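Local coordinates for TOG array regulator of axonemal microtubules protein 1 (Mus musculus, PDB 5DN7) that promotes microtubule polymerization through its HEAT-repeat TOG domains, takes part in ciliogenesis and is required for correct modification of ciliary microtubules, at residues K19-P24 / S58-S63; V220-V225 / G236-V241. All coordinates share one frame; numbering follows the deposited sequence.

Contact 1 (K19-P24 / S58-S63); sequences KFEIIP and STPHAS
Phe20 presents one face of its ring to Lys19, whose CG sits 3.6 Å above the plane and over the centre, while CD1 of Ile23 lies in the plane at the ring edge. Ser63 O, the partner from the other segment, approaches the ring obliquely, 3.8 Å from Phe20 CD1. The loop that carries the ring turns sharply: Phe20 and Glu21 both take left-handed helical backbone angles, as in a type I' turn, and Lys19 O accepts from the amide nitrogens of Ile22 and Ile23, a pairing that fits a classic beta bulge. This compact turn is a good worked example of how the loop leading into helix 25-32 of TOG 2, the second TOG region of the protein, can lean on the start of another helix of the same HEAT-repeat solenoid.

Across the contact no hydrogen bond forms, and the two sides meet by van der Waals contact. The carbonyl of Phe20 lies against Ser63, with O at 3.5 Å from Ser63 CB, and the same oxygen is approached by the methyl CG2 of Thr59. Glu21 CG stands anti to its own carbonyl carbon (chi1 -48°), and in that position it packs beside the hydroxyl of Ser63. Pro60 is the N-cap residue of helix 61-74, and the carboxylate of Glu21 lies too far from the first amides of that helix to cap them. Deeper in, Ile22 and Ile23 continue the loop into the core, where both touch Phe67 of helix 61-74. At the outer margin the side chains of Glu21 and Pro60 meet tip to tip, Glu21 OE2 resting 3.2 Å from Pro60 CG and 3.4 Å from Pro60 CD.

Contact 2 (V220-V225 / G236-V241); sequences VLFKAV and GVMNAV
Val225 and Val241 point their side chains at each other tip to tip, with Val225 CG2 3.8 Å from Val241 CG2, and this pair belongs to the tightly packed half of the contact. The other methyl of Val225, CG1, stands anti to the backbone N and comes within 3.6 Å of Val237 CG1 as these two side chains run alongside in opposite senses. Both Val225 and Val241 are buried, and Leu191, from a loop, touches all three valines and helps to close this apolar side.

The other half is more open to solvent, for Phe222 and Met238 are each only partly buried, although their atoms meet closely. Met238 bends at chi2 (45°), which places SD near Phe222 and Val225. Beyond the sulfur, the extended chi3 sets the methyl CE 3.5 Å from Phe222 CD1. The two side chains cross at about a right angle. The sulfur is 4.9 Å from the centroid of the Phe222 ring and 46° off its normal, an oblique Met-aromatic contact. Val241 CG1 meets the ring differently, at its edge and near its plane, 4.2 Å from Phe222 CE1. Gln242 and Leu245, farther along helix 237-246, also touch this phenylalanine. An alanine here would take away the ring beside Met238 and Val241, which would probably cost the sulfur this aromatic partner and give the methionine methyl more freedom to turn.

With segment axes 10.5 Å apart and an angle of 147° between their directions, the pair illustrates how two helices can be joined through apolar side chains, with no hydrogen bond between these segments: the roughly antiparallel helix pairing typical of the HEAT-type solenoid that forms a TOG domain.

In the fold
Followed from the N terminus, the chain enters through the loop of contact 1, runs through helices 25-32 and 40-52, and comes back to it at the start of helix 61-74; residues 34-38 within this excursion are not modelled. The helices from 80 to 213 then extend the solenoid. Contact 2 closes a much shorter connection, between helices 219-226 and 237-246, with residues 231-235 unmodelled. The two contacts follow in series and neither nest nor cross. Their centres lie 50 Å apart, on opposite sides of the chain's centre, so contact 1 ties together the N-terminal part of the TOG 2 solenoid and contact 2 its C-terminal part.

Contact 1 (K19-P24 / S58-S63)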
loop_
_atom_site.group_PDB
_atom_site.type_symbol
_atom_site.label_atom_id
_atom_site.label_comp_id
_atom_site.label_asym_id
_atom_site.label_seq_id
_atom_site.Cartn_x
_atom_site.Cartn_y
_atom_site.Cartn_z
ATOM N N LYS A 19 5.062 -24.633 -16.121
ATOM C CA LYS A 19 5.983 -23.924 -15.235
ATOM C C LYS A 19 5.237 -23.480 -13.978
ATOM O O LYS A 19 4.101 -22.994 -14.063
ATOM C CB LYS A 19 6.597 -22.716 -15.950
ATOM C CG LYS A 19 7.726 -22.049 -15.196
ATOM C CD LYS A 19 8.990 -22.897 -15.223
ATOM C CE LYS A 19 10.119 -22.212 -14.468
ATOM N NZ LYS A 19 11.416 -22.897 -14.674
ATOM N N PHE A 20 5.864 -23.676 -12.818
ATOM C CA PHE A 20 5.233 -23.369 -11.531
ATOM C C PHE A 20 3.879 -24.059 -11.362
ATOM O O PHE A 20 3.065 -23.625 -10.539
ATOM C CB PHE A 20 5.045 -21.855 -11.368
ATOM C CG PHE A 20 6.278 -21.056 -11.672
ATOM C CD1 PHE A 20 7.489 -21.373 -11.080
ATOM C CD2 PHE A 20 6.227 -19.990 -12.563
ATOM C CE1 PHE A 20 8.627 -20.642 -11.358
ATOM C CE2 PHE A 20 7.368 -19.253 -12.853
ATOM C CZ PHE A 20 8.568 -19.578 -12.250
ATOM N N GLU A 21 3.643 -25.117 -12.144
ATOM C CA GLU A 21 2.350 -25.824 -12.186
ATOM C C GLU A 21 1.218 -24.966 -12.763
ATOM O O GLU A 21 0.049 -25.330 -12.658
ATOM C CB GLU A 21 1.942 -26.307 -10.787
ATOM C CG GLU A 21 3.021 -27.032 -10.012
ATOM C CD GLU A 21 2.617 -28.447 -9.643
ATOM O OE1 GLU A 21 1.613 -28.949 -10.194
ATOM O OE2 GLU A 21 3.300 -29.052 -8.792
ATOM N N ILE A 22 1.562 -23.835 -13.370
ATOM C CA ILE A 22 0.552 -22.894 -13.845
ATOM C C ILE A 22 0.762 -22.499 -15.306
ATOM O O ILE A 22 -0.165 -22.559 -16.112
ATOM C CB ILE A 22 0.537 -21.605 -12.982
ATOM C CG1 ILE A 22 0.603 -21.952 -11.492
ATOM C CG2 ILE A 22 -0.705 -20.783 -13.279
ATOM C CD1 ILE A 22 1.054 -20.807 -10.609
ATOM N N ILE A 23 1.985 -22.104 -15.643
ATOM C CA ILE A 23 2.270 -21.509 -16.942
ATOM C C ILE A 23 2.860 -22.492 -17.943
ATOM O O ILE A 23 3.921 -23.057 -17.704
ATOM C CB ILE A 23 3.256 -20.340 -16.807
ATOM C CG1 ILE A 23 2.942 -19.505 -15.565
ATOM C CG2 ILE A 23 3.252 -19.488 -18.065
ATOM C CD1 ILE A 23 4.016 -18.489 -15.256
ATOM N N PRO A 24 2.173 -22.686 -19.077
ATOM C CA PRO A 24 2.706 -23.400 -20.243
ATOM C C PRO A 24 4.044 -22.808 -20.695
ATOM O O PRO A 24 4.117 -21.582 -20.824
ATOM C CB PRO A 24 1.622 -23.182 -21.301
ATOM C CG PRO A 24 0.369 -22.987 -20.508
ATOM C CD PRO A 24 0.782 -22.248 -19.283
ATOM N N SER A 58 -3.883 -26.222 -4.291
ATOM C CA SER A 58 -3.440 -27.463 -4.914
ATOM C C SER A 58 -2.030 -27.354 -5.403
ATOM O O SER A 58 -1.479 -28.295 -5.908
ATOM C CB SER A 58 -4.288 -27.793 -6.128
ATOM O OG SER A 58 -5.595 -28.049 -5.745
ATOM N N THR A 59 -1.478 -26.172 -5.273
ATOM C CA THR A 59 -0.143 -25.860 -5.758
ATOM C C THR A 59 0.852 -25.902 -4.619
ATOM O O THR A 59 0.640 -25.281 -3.580
ATOM C CB THR A 59 -0.097 -24.468 -6.408
ATOM O OG1 THR A 59 -1.164 -24.348 -7.356
ATOM C CG2 THR A 59 1.231 -24.240 -7.107
ATOM N N PRO A 60 1.941 -26.644 -4.803
ATOM C CA PRO A 60 3.020 -26.648 -3.814
ATOM C C PRO A 60 3.611 -25.257 -3.569
ATOM O O PRO A 60 3.765 -24.456 -4.493
ATOM C CB PRO A 60 4.070 -27.587 -4.429
ATOM C CG PRO A 60 3.645 -27.811 -5.846
ATOM C CD PRO A 60 2.163 -27.623 -5.879
ATOM N N HIS A 61 3.946 -25.008 -2.307
ATOM C CA HIS A 61 4.530 -23.756 -1.853
ATOM C C HIS A 61 5.685 -23.253 -2.723
ATOM O O HIS A 61 5.725 -22.071 -3.091
ATOM C CB HIS A 61 5.008 -23.919 -0.411
ATOM C CG HIS A 61 5.712 -22.714 0.127
ATOM N ND1 HIS A 61 5.043 -21.653 0.697
ATOM C CD2 HIS A 61 7.028 -22.397 0.169
ATOM C CE1 HIS A 61 5.918 -20.734 1.068
ATOM N NE2 HIS A 61 7.129 -21.162 0.763
ATOM N N ALA A 62 6.614 -24.147 -3.047
ATOM C CA ALA A 62 7.801 -23.800 -3.833
ATOM C C ALA A 62 7.437 -23.206 -5.195
ATOM O O ALA A 62 8.039 -22.216 -5.648
ATOM C CB ALA A 62 8.682 -25.030 -4.011
ATOM N N SER A 63 6.446 -23.814 -5.837
ATOM C CA SER A 63 5.960 -23.326 -7.117
ATOM C C SER A 63 5.328 -21.937 -6.982
ATOM O O SER A 63 5.626 -21.059 -7.780
ATOM C CB SER A 63 4.964 -24.314 -7.729
ATOM O OG SER A 63 5.639 -25.411 -8.322
#

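Contact 2 (V220-V225 / G236-V241)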
loop_
_atom_site.group_PDB
_atom_site.type_symbol
_atom_site.label_atom_id
_atom_site.label_comp_id
_atom_site.label_asym_id
_atom_site.label_seq_id
_atom_site.Cartn_x
_atom_site.Cartn_y
_atom_site.Cartn_z
ATOM N N VAL A 220 -1.090 12.194 23.003
ATOM C CA VAL A 220 -0.144 11.238 22.472
ATOM C C VAL A 220 0.341 11.693 21.101
ATOM O O VAL A 220 1.484 11.423 20.732
ATOM C CB VAL A 220 -0.763 9.817 22.391
ATOM C CG1 VAL A 220 -1.961 9.809 21.495
ATOM C CG2 VAL A 220 0.254 8.826 21.887
ATOM N N LEU A 221 -0.516 12.418 20.374
ATOM C CA LEU A 221 -0.149 12.975 19.078
ATOM C C LEU A 221 0.866 14.078 19.255
ATOM O O LEU A 221 1.806 14.224 18.450
ATOM C CB LEU A 221 -1.367 13.527 18.330
ATOM C CG LEU A 221 -2.303 12.513 17.688
ATOM C CD1 LEU A 221 -3.405 13.233 16.952
ATOM C CD2 LEU A 221 -1.526 11.621 16.743
ATOM N N PHE A 222 0.676 14.869 20.307
ATOM C CA PHE A 222 1.672 15.908 20.576
ATOM C C PHE A 222 3.010 15.328 21.085
ATOM O O PHE A 222 4.085 15.879 20.803
ATOM C CB PHE A 222 1.105 16.927 21.556
ATOM C CG PHE A 222 -0.134 17.618 21.044
ATOM C CD1 PHE A 222 -0.287 17.871 19.690
ATOM C CD2 PHE A 222 -1.160 17.977 21.906
ATOM C CE1 PHE A 222 -1.429 18.501 19.206
ATOM C CE2 PHE A 222 -2.309 18.606 21.426
ATOM C CZ PHE A 222 -2.436 18.865 20.073
ATOM N N LYS A 223 2.975 14.218 21.790
ATOM C CA LYS A 223 4.184 13.534 22.129
ATOM C C LYS A 223 4.871 12.995 20.878
ATOM O O LYS A 223 6.056 13.087 20.764
ATOM C CB LYS A 223 3.916 12.404 23.103
ATOM C CG LYS A 223 3.245 12.879 24.378
ATOM C CD LYS A 223 3.441 11.949 25.549
ATOM C CE LYS A 223 2.134 11.461 26.112
ATOM N NZ LYS A 223 2.157 9.986 26.241
ATOM N N ALA A 224 4.099 12.425 19.968
ATOM C CA ALA A 224 4.632 11.980 18.688
ATOM C C ALA A 224 5.334 13.129 17.956
ATOM O O ALA A 224 6.436 12.950 17.444
ATOM C CB ALA A 224 3.529 11.397 17.820
ATOM N N VAL A 225 4.695 14.298 17.907
ATOM C CA VAL A 225 5.317 15.460 17.287
ATOM C C VAL A 225 6.603 15.824 18.046
ATOM O O VAL A 225 7.590 16.263 17.448
ATOM C CB VAL A 225 4.364 16.683 17.254
ATOM C CG1 VAL A 225 5.089 17.941 16.735
ATOM C CG2 VAL A 225 3.090 16.389 16.421
ATOM N N GLY A 236 6.719 24.922 14.727
ATOM C CA GLY A 236 6.734 24.756 13.280
ATOM C C GLY A 236 5.849 23.587 12.884
ATOM O O GLY A 236 4.775 23.772 12.303
ATOM N N VAL A 237 6.297 22.378 13.208
ATOM C CA VAL A 237 5.504 21.179 12.972
ATOM C C VAL A 237 4.366 21.153 13.957
ATOM O O VAL A 237 3.260 20.763 13.630
ATOM C CB VAL A 237 6.353 19.902 13.112
ATOM C CG1 VAL A 237 5.480 18.666 13.235
ATOM C CG2 VAL A 237 7.275 19.786 11.932
ATOM N N MET A 238 4.650 21.582 15.178
ATOM C CA MET A 238 3.634 21.722 16.196
ATOM C C MET A 238 2.526 22.668 15.722
ATOM O O MET A 238 1.329 22.355 15.822
ATOM C CB MET A 238 4.268 22.237 17.485
ATOM C CG MET A 238 3.427 22.035 18.712
ATOM S SD MET A 238 2.711 20.383 18.770
ATOM C CE MET A 238 1.919 20.453 20.375
ATOM N N ASN A 239 2.938 23.811 15.180
ATOM C CA ASN A 239 1.990 24.815 14.699
ATOM C C ASN A 239 1.113 24.304 13.552
ATOM O O ASN A 239 -0.093 24.481 13.571
ATOM C CB ASN A 239 2.720 26.098 14.262
ATOM C CG ASN A 239 3.182 26.943 15.444
ATOM O OD1 ASN A 239 4.135 27.721 15.330
ATOM N ND2 ASN A 239 2.514 26.785 16.592
ATOM N N ALA A 240 1.730 23.685 12.555
ATOM C CA ALA A 240 1.009 23.082 11.449
ATOM C C ALA A 240 0.070 21.958 11.919
ATOM O O ALA A 240 -1.058 21.870 11.463
ATOM C CB ALA A 240 1.986 22.562 10.408
ATOM N N VAL A 241 0.523 21.105 12.830
ATOM C CA VAL A 241 -0.330 20.031 13.335
ATOM C C VAL A 241 -1.550 20.611 14.029
ATOM O O VAL A 241 -2.666 20.173 13.796
ATOM C CB VAL A 241 0.417 19.083 14.311
ATOM C CG1 VAL A 241 -0.566 18.281 15.129
ATOM C CG2 VAL A 241 1.351 18.143 13.542
#